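Local coordinates for protein Uly1 (PDB 7DRQ) that probably cleaves the algal polysaccharide ulvan as a calcium-containing lyase of polysaccharide lyase family 24, built on a beta-propeller framework, at residues 222-228 with 259-263. Residues are numbered along the deposited sequence; the frame is centred on the assembly and turned at random.
Sequences SSHDGRV and NWSIY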
loop_
_atom_site.group_PDB
_atom_site.type_symbol
_atom_site.label_atom_id
_atom_site.label_comp_id
_atom_site.label_asym_id
_atom_site.label_seq_id
_atom_site.Cartn_x
_atom_site.Cartn_y
_atom_site.Cartn_z
ATOM N N SER A 222 -3.001 -8.689 -14.189
ATOM C CA SER A 222 -4.407 -8.833 -13.842
ATOM C C SER A 222 -4.544 -9.811 -12.688
ATOM O O SER A 222 -3.574 -10.442 -12.263
ATOM C CB SER A 222 -5.210 -9.334 -15.043
ATOM O OG SER A 222 -4.929 -10.707 -15.251
ATOM N N SER A 223 -5.784 -9.974 -12.213
ATOM C CA SER A 223 -6.071 -10.978 -11.196
ATOM C C SER A 223 -5.955 -12.410 -11.711
ATOM O O SER A 223 -6.000 -13.340 -10.898
ATOM C CB SER A 223 -7.472 -10.748 -10.624
ATOM O OG SER A 223 -8.448 -11.049 -11.605
ATOM N N HIS A 224 -5.812 -12.621 -13.023
ATOM C CA HIS A 224 -5.563 -13.959 -13.562
ATOM C C HIS A 224 -4.110 -14.188 -13.956
ATOM O O HIS A 224 -3.717 -15.339 -14.163
ATOM C CB HIS A 224 -6.456 -14.223 -14.777
ATOM C CG HIS A 224 -7.908 -14.261 -14.441
ATOM N ND1 HIS A 224 -8.580 -15.435 -14.173
ATOM C CD2 HIS A 224 -8.819 -13.269 -14.318
ATOM C CE1 HIS A 224 -9.843 -15.159 -13.893
ATOM N NE2 HIS A 224 -10.014 -13.855 -13.987
ATOM N N ASP A 225 -3.308 -13.126 -14.041
ATOM C CA ASP A 225 -1.930 -13.225 -14.527
ATOM C C ASP A 225 -1.233 -11.962 -14.015
ATOM O O ASP A 225 -1.272 -10.919 -14.669
ATOM C CB ASP A 225 -1.879 -13.322 -16.042
ATOM C CG ASP A 225 -0.493 -13.656 -16.581
ATOM O OD1 ASP A 225 0.358 -14.171 -15.828
ATOM O OD2 ASP A 225 -0.255 -13.405 -17.785
ATOM N N GLY A 226 -0.641 -12.061 -12.832
ATOM C CA GLY A 226 -0.104 -10.886 -12.163
ATOM C C GLY A 226 1.238 -11.164 -11.517
ATOM O O GLY A 226 1.513 -12.272 -11.056
ATOM N N ARG A 227 2.073 -10.126 -11.465
ATOM C CA ARG A 227 3.385 -10.231 -10.842
ATOM C C ARG A 227 3.649 -8.988 -10.011
ATOM O O ARG A 227 2.997 -7.953 -10.178
ATOM C CB ARG A 227 4.513 -10.406 -11.875
ATOM C CG ARG A 227 4.645 -9.270 -12.882
ATOM C CD ARG A 227 5.954 -9.406 -13.670
ATOM N NE ARG A 227 6.025 -8.458 -14.785
ATOM C CZ ARG A 227 6.611 -8.717 -15.947
ATOM N NH1 ARG A 227 7.184 -9.891 -16.153
ATOM N NH2 ARG A 227 6.630 -7.794 -16.899
ATOM N N VAL A 228 4.602 -9.113 -9.096
ATOM C CA VAL A 228 5.191 -7.967 -8.413
ATOM C C VAL A 228 6.470 -7.596 -9.145
ATOM O O VAL A 228 7.308 -8.468 -9.427
ATOM C CB VAL A 228 5.467 -8.277 -6.934
ATOM C CG1 VAL A 228 6.360 -7.193 -6.321
ATOM C CG2 VAL A 228 4.133 -8.347 -6.163
ATOM N N ASN A 259 -1.378 -19.996 -15.093
ATOM C CA ASN A 259 -1.082 -18.633 -14.671
ATOM C C ASN A 259 -1.631 -18.386 -13.267
ATOM O O ASN A 259 -2.584 -19.027 -12.832
ATOM C CB ASN A 259 -1.707 -17.628 -15.639
ATOM C CG ASN A 259 -1.046 -17.629 -17.008
ATOM O OD1 ASN A 259 0.025 -18.214 -17.212
ATOM N ND2 ASN A 259 -1.697 -16.974 -17.960
ATOM N N TRP A 260 -1.025 -17.432 -12.554
ATOM C CA TRP A 260 -1.540 -17.041 -11.243
ATOM C C TRP A 260 -1.261 -15.561 -11.034
ATOM O O TRP A 260 -0.572 -14.925 -11.829
ATOM C CB TRP A 260 -0.932 -17.886 -10.112
ATOM C CG TRP A 260 0.585 -17.933 -10.052
ATOM C CD1 TRP A 260 1.427 -18.625 -10.886
ATOM C CD2 TRP A 260 1.431 -17.269 -9.098
ATOM N NE1 TRP A 260 2.738 -18.433 -10.506
ATOM C CE2 TRP A 260 2.767 -17.601 -9.417
ATOM C CE3 TRP A 260 1.188 -16.427 -8.011
ATOM C CZ2 TRP A 260 3.852 -17.127 -8.676
ATOM C CZ3 TRP A 260 2.274 -15.948 -7.284
ATOM C CH2 TRP A 260 3.583 -16.295 -7.622
ATOM N N SER A 261 -1.840 -15.008 -9.965
ATOM C CA SER A 261 -1.656 -13.612 -9.588
ATOM C C SER A 261 -1.268 -13.543 -8.116
ATOM O O SER A 261 -1.543 -14.458 -7.335
ATOM C CB SER A 261 -2.926 -12.790 -9.844
ATOM O OG SER A 261 -2.633 -11.400 -9.788
ATOM N N ILE A 262 -0.636 -12.443 -7.731
ATOM C CA ILE A 262 0.083 -12.366 -6.465
ATOM C C ILE A 262 -0.501 -11.234 -5.630
ATOM O O ILE A 262 -0.685 -10.116 -6.124
ATOM C CB ILE A 262 1.597 -12.193 -6.704
ATOM C CG1 ILE A 262 2.362 -12.041 -5.383
ATOM C CG2 ILE A 262 1.877 -11.021 -7.673
ATOM C CD1 ILE A 262 3.864 -12.253 -5.559
ATOM N N TYR A 263 -0.829 -11.544 -4.373
ATOM C CA TYR A 263 -1.528 -10.635 -3.464
ATOM C C TYR A 263 -0.664 -10.505 -2.218
ATOM O O TYR A 263 -0.716 -11.359 -1.330
ATOM C CB TYR A 263 -2.932 -11.160 -3.133
ATOM C CG TYR A 263 -3.873 -11.027 -4.302
ATOM C CD1 TYR A 263 -3.817 -11.922 -5.364
ATOM C CD2 TYR A 263 -4.798 -9.992 -4.361
ATOM C CE1 TYR A 263 -4.663 -11.789 -6.449
ATOM C CE2 TYR A 263 -5.648 -9.855 -5.443
ATOM C CZ TYR A 263 -5.571 -10.754 -6.481
ATOM O OH TYR A 263 -6.405 -10.622 -7.558
HETATM O O HOH W 1 -5.045 -17.463 -12.884
HETATM O O HOH W 2 -4.389 -15.891 -17.386
HETATM O O HOH W 3 1.231 -16.270 -14.213
#
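Gly226 donates its backbone N-H to Trp260 O in a nearly straight bond of 3.0 Å (169° at the hydrogen), the one main-chain bond between the two segments, running from strand 225-228 to the residue just ahead of strand 261-263. Close by, Ser261 OG lies 3.5 Å from Gly226 CA, where the glycine has no side chain to collide with it. With OG anti to its own backbone N (chi1 -166°), Ser261 also brings that hydroxyl within 2.8 Å of Ser222 O, the carbonyl of a turn in which Ser222 OG accepts from His224 N as an ST turn. On one flank the Asp225 carboxylate stacks on the Asn259 amide, the planes 11° apart and Asp225 CG 3.8 Å from Asn259 ND2; each group is held from outside the pair, Asp225 OD1 by Gly250 N and Asn259 OD1 by Gly252 N. Water 3 lies 2.8 Å from Asp225 OD1 and accepts from Trp260 N. Replacing Asp225 by an alanine would probably cost Gly250 N this acceptor, take one anchor from water 3 and uncover one face of the amide. Further along, Val228 and Ile262 cross at about a right angle, CG2 to CG2 3.8 Å, and Ile262 CG2 also lies 3.6 Å from Arg227 C. Strands 225-234 and 261-269 belong to separate sheets, consistent with neighbouring propeller blades, joined here by a single backbone bond, polar side chains and water, giving way to apolar packing.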